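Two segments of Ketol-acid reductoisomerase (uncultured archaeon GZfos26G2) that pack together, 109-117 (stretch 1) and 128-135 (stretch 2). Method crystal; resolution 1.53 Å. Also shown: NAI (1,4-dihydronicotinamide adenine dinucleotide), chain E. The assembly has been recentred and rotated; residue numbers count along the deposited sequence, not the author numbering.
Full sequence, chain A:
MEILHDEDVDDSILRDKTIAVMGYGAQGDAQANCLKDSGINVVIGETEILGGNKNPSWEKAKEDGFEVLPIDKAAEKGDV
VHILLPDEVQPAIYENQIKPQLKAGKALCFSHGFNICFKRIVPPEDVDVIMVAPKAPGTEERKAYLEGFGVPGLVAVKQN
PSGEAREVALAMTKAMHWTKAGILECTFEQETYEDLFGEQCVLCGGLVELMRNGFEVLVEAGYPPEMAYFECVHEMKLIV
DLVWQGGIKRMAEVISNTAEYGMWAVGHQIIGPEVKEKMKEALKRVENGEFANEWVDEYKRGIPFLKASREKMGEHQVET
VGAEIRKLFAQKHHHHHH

Stretch 1 (109-117) CFSHGFNIC
Stretch 2 (128-135) DVIMVAPK

The contact is a short parallel strand pairing that gives way in stretch 1 to a loop and then helical residues. Stretch 2 is extended from Asp128 to Pro134, with phi/psi near -130/165 at Ile130 and -143/130 at Met131. Stretch 1 enters as the end of a strand, Cys109 (-125/154) and Phe110 (-139/164), turns out of it at Ser111 (-116/14), and is helical over 114-117, where Cys117 N bonds to Gly113 O at 2.7 Å. The register is fixed by CA-CA separations of 4.7 Å for both Cys109 with Ile130 and Phe110 with Met131; Ser111 CA and Ala133 CA lie 4.2 Å apart.

Phe110 carries both backbone hydrogen bonds of the ladder. Its N donates to Ile130 O at 3.1 Å, a weak bond with an angle of 131°, while its O accepts from Val132 N at 2.9 Å and 146°. Thus one residue reaches residues 130 and 132, the pattern expected of parallel strands. CA-H...O contacts supplement it: Cys109 CA to Ile130 O at 3.1 Å and Met131 CA to Phe110 O at 3.2 Å. Beyond the ladder, Ser111 OG lies 2.7 Å from Val132 O. This carbonyl is within hydrogen-bonding reach, but the hydroxyl has another possible acceptor, so the proton's destination is open. Ser111 adopts chi1 m (-72°), which places its OG; Ser111 CB lies 3.9 Å from Pro134 CD.

Side chains divide between two faces. On that of Cys109 and Ile130, Cys109 adopts t (-170°) and Ile130 p,t (57°, 168°), bringing Cys109 CB to 3.6 Å from Ile130 CG1. The thiol continues along stretch 2, with Cys109 SG 3.9 Å from Val132 CG2; Val132 has chi1 m. Cysteine is compact and apolar enough to settle against both branched neighbours.

On the face of Phe110 and Met131, the phenyl ring (chi1 m, -65°; chi2 84°) presents its edge to Val129, with Phe110 CE1 4.4 Å from Val129 CG1. Val129, chi1 t, offers the same methyl to the helix: Ile116, m,m, points toward stretch 2 and places CD1 4.1 Å from Val129 CG1. The methyl rests over the shallow notch where the ring edge and the isoleucine tip meet.

Met131 packs closely against the turn. Its rotamer t,t,p (172°, 163°, 71°) runs the thioether up against the backbone of 112-113, leaving Met131 SD 3.2 Å from Gly113 N and 3.3 Å from His112 C. An ideal CB on Gly113 would lie 3.8 Å from Met131 CE, in contact but not in clash; without one, the backbone is bare beside the thioether. His112, chi1 t, directs its CA-to-CB bond away from stretch 2, its CB 3.4 Å from NAI O2D. Ala133 needs little space, its CB approaching Ser111 O at 3.3 Å.

Together the stretches bury 462 Å², both sides summed, in a seam that combines backbone pairing with apolar side-chain contacts. At its end the dinucleotide approaches both stretches: NAI C6N is 3.6 Å from Ser111 O, and NAI C5N is 3.6 Å from Pro134 O.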

# COMPACT_ATOMS: atom_id res chain seq x y z
N CYS A 109 -7.80 30.25 -2.51
CA CYS A 109 -6.93 29.10 -2.54
C CYS A 109 -7.79 27.82 -2.66
O CYS A 109 -8.97 27.81 -2.25
CB CYS A 109 -6.09 29.08 -1.31
SG CYS A 109 -4.74 27.93 -1.18
N PHE A 110 -7.18 26.80 -3.23
CA PHE A 110 -7.83 25.48 -3.52
C PHE A 110 -6.80 24.42 -3.18
O PHE A 110 -5.56 24.71 -3.13
CB PHE A 110 -8.19 25.32 -4.95
CG PHE A 110 -9.23 26.29 -5.43
CD1 PHE A 110 -8.86 27.58 -5.85
CD2 PHE A 110 -10.55 25.95 -5.42
CE1 PHE A 110 -9.82 28.47 -6.31
CE2 PHE A 110 -11.52 26.83 -5.87
CZ PHE A 110 -11.17 28.08 -6.33
N SER A 111 -7.24 23.17 -3.03
CA SER A 111 -6.31 22.06 -2.96
C SER A 111 -6.46 21.08 -4.11
O SER A 111 -5.82 20.04 -4.08
CB SER A 111 -6.34 21.33 -1.65
OG SER A 111 -5.75 22.11 -0.60
N HIS A 112 -7.18 21.48 -5.15
CA HIS A 112 -7.27 20.73 -6.40
C HIS A 112 -7.64 21.78 -7.42
O HIS A 112 -8.56 22.62 -7.15
CB HIS A 112 -8.39 19.69 -6.28
CG HIS A 112 -8.56 18.83 -7.49
ND1 HIS A 112 -7.52 18.41 -8.34
CD2 HIS A 112 -9.71 18.29 -8.00
CE1 HIS A 112 -8.04 17.58 -9.25
NE2 HIS A 112 -9.36 17.50 -9.05
N GLY A 113 -7.02 21.67 -8.60
CA GLY A 113 -7.25 22.65 -9.69
C GLY A 113 -8.54 22.60 -10.50
O GLY A 113 -8.76 23.49 -11.35
N PHE A 114 -9.37 21.55 -10.23
CA PHE A 114 -10.52 21.18 -11.10
C PHE A 114 -11.34 22.44 -11.46
O PHE A 114 -11.53 22.76 -12.65
CB PHE A 114 -11.39 20.12 -10.41
CG PHE A 114 -12.50 19.57 -11.22
CD1 PHE A 114 -13.73 20.23 -11.33
CD2 PHE A 114 -12.36 18.35 -11.89
CE1 PHE A 114 -14.77 19.70 -12.08
CE2 PHE A 114 -13.41 17.83 -12.65
CZ PHE A 114 -14.60 18.51 -12.73
N ASN A 115 -11.85 23.13 -10.43
CA ASN A 115 -12.84 24.19 -10.71
C ASN A 115 -12.29 25.38 -11.42
O ASN A 115 -12.99 26.01 -12.26
CB ASN A 115 -13.59 24.54 -9.46
CG ASN A 115 -14.67 23.48 -9.11
OD1 ASN A 115 -15.40 23.04 -10.01
ND2 ASN A 115 -14.72 23.05 -7.90
N ILE A 116 -11.05 25.71 -11.10
CA ILE A 116 -10.36 26.80 -11.84
C ILE A 116 -9.95 26.36 -13.24
O ILE A 116 -10.24 27.03 -14.24
CB ILE A 116 -9.14 27.35 -11.04
CG1 ILE A 116 -9.58 28.11 -9.79
CG2 ILE A 116 -8.21 28.11 -11.96
CD1 ILE A 116 -10.34 29.39 -10.12
N CYS A 117 -9.35 25.17 -13.33
CA CYS A 117 -8.93 24.62 -14.61
C CYS A 117 -10.06 24.52 -15.64
O CYS A 117 -9.89 24.90 -16.81
CB CYS A 117 -8.37 23.19 -14.38
SG CYS A 117 -7.87 22.32 -15.88
N ASP A 128 -5.74 37.28 -5.57
CA ASP A 128 -4.75 36.30 -5.90
C ASP A 128 -5.54 34.94 -6.01
O ASP A 128 -6.53 34.73 -5.26
CB ASP A 128 -3.74 36.19 -4.85
CG ASP A 128 -2.75 37.44 -4.73
OD1 ASP A 128 -2.56 38.11 -5.73
OD2 ASP A 128 -2.14 37.53 -3.65
N VAL A 129 -5.00 34.05 -6.83
CA VAL A 129 -5.61 32.70 -6.99
C VAL A 129 -4.49 31.67 -6.96
O VAL A 129 -3.57 31.68 -7.83
CB VAL A 129 -6.45 32.57 -8.27
CG1 VAL A 129 -7.08 31.14 -8.41
CG2 VAL A 129 -7.53 33.59 -8.32
N ILE A 130 -4.52 30.86 -5.91
CA ILE A 130 -3.46 29.95 -5.60
C ILE A 130 -3.99 28.54 -5.35
O ILE A 130 -5.18 28.36 -5.04
CB ILE A 130 -2.61 30.43 -4.43
CG1 ILE A 130 -3.47 30.66 -3.22
CG2 ILE A 130 -1.90 31.73 -4.87
CD1 ILE A 130 -2.67 30.85 -1.99
N MET A 131 -3.08 27.58 -5.36
CA MET A 131 -3.40 26.20 -5.03
C MET A 131 -2.28 25.57 -4.27
O MET A 131 -1.08 25.68 -4.65
CB MET A 131 -3.69 25.35 -6.32
CG MET A 131 -3.80 23.95 -5.82
SD MET A 131 -4.59 23.00 -7.04
CE MET A 131 -3.43 23.00 -8.03
N VAL A 132 -2.62 24.94 -3.16
CA VAL A 132 -1.73 24.07 -2.41
C VAL A 132 -2.34 22.66 -2.36
O VAL A 132 -3.32 22.42 -1.62
CB VAL A 132 -1.39 24.64 -1.03
CG1 VAL A 132 -0.70 26.03 -1.21
CG2 VAL A 132 -2.65 24.86 -0.12
N ALA A 133 -1.83 21.79 -3.22
CA ALA A 133 -2.46 20.47 -3.45
C ALA A 133 -1.66 19.37 -2.85
O ALA A 133 -0.58 19.07 -3.37
CB ALA A 133 -2.64 20.24 -4.92
N PRO A 134 -2.14 18.71 -1.73
CA PRO A 134 -1.35 17.65 -1.13
C PRO A 134 -1.57 16.39 -1.95
O PRO A 134 -2.71 16.10 -2.28
CB PRO A 134 -1.94 17.52 0.30
CG PRO A 134 -3.35 17.97 0.13
CD PRO A 134 -3.42 18.89 -1.03
N LYS A 135 -0.51 15.59 -2.15
CA LYS A 135 -0.58 14.30 -2.84
C LYS A 135 -0.80 13.24 -1.75
O LYS A 135 0.09 12.42 -1.40
CB LYS A 135 0.73 14.08 -3.66
CG LYS A 135 1.01 15.14 -4.70
CD LYS A 135 0.00 15.20 -5.83
CE LYS A 135 -1.15 16.21 -5.69
NZ LYS A 135 -2.21 16.24 -6.80
PA NAI E . -15.34 16.75 1.85
O1A NAI E . -16.17 15.90 0.87
O2A NAI E . -14.69 16.11 3.00
O5B NAI E . -16.26 18.03 2.17
C5B NAI E . -15.83 19.00 3.17
C4B NAI E . -17.06 19.42 4.02
O4B NAI E . -17.90 20.13 3.12
C3B NAI E . -17.97 18.31 4.61
O3B NAI E . -17.31 17.78 5.76
C2B NAI E . -19.27 19.05 4.85
O2B NAI E . -19.22 19.63 6.16
C1B NAI E . -19.21 20.14 3.76
N9A NAI E . -20.21 19.91 2.73
C8A NAI E . -20.42 18.66 2.12
N7A NAI E . -21.40 18.78 1.24
C5A NAI E . -21.84 20.07 1.29
C6A NAI E . -22.88 20.83 0.64
N6A NAI E . -23.70 20.27 -0.27
N1A NAI E . -23.02 22.15 0.90
C2A NAI E . -22.24 22.75 1.82
N3A NAI E . -21.26 22.15 2.47
C4A NAI E . -21.03 20.80 2.26
O3 NAI E . -14.15 17.50 0.91
PN NAI E . -12.64 16.86 0.68
O1N NAI E . -12.75 15.43 0.17
O2N NAI E . -11.90 17.12 1.92
O5D NAI E . -12.28 17.73 -0.59
C5D NAI E . -11.89 19.13 -0.40
C4D NAI E . -11.00 19.64 -1.58
O4D NAI E . -9.75 18.95 -1.37
C3D NAI E . -11.44 19.24 -2.98
O3D NAI E . -11.09 20.26 -3.92
C2D NAI E . -10.67 17.94 -3.31
O2D NAI E . -10.50 17.63 -4.69
C1D NAI E . -9.36 18.24 -2.61
N1N NAI E . -8.50 17.12 -2.20
C2N NAI E . -9.02 16.17 -1.39
C3N NAI E . -8.27 15.14 -0.96
C7N NAI E . -8.83 14.21 -0.03
O7N NAI E . -10.06 13.96 0.17
N7N NAI E . -7.95 13.75 0.83
C4N NAI E . -6.88 15.09 -1.36
C5N NAI E . -6.34 16.24 -2.02
C6N NAI E . -7.20 17.21 -2.44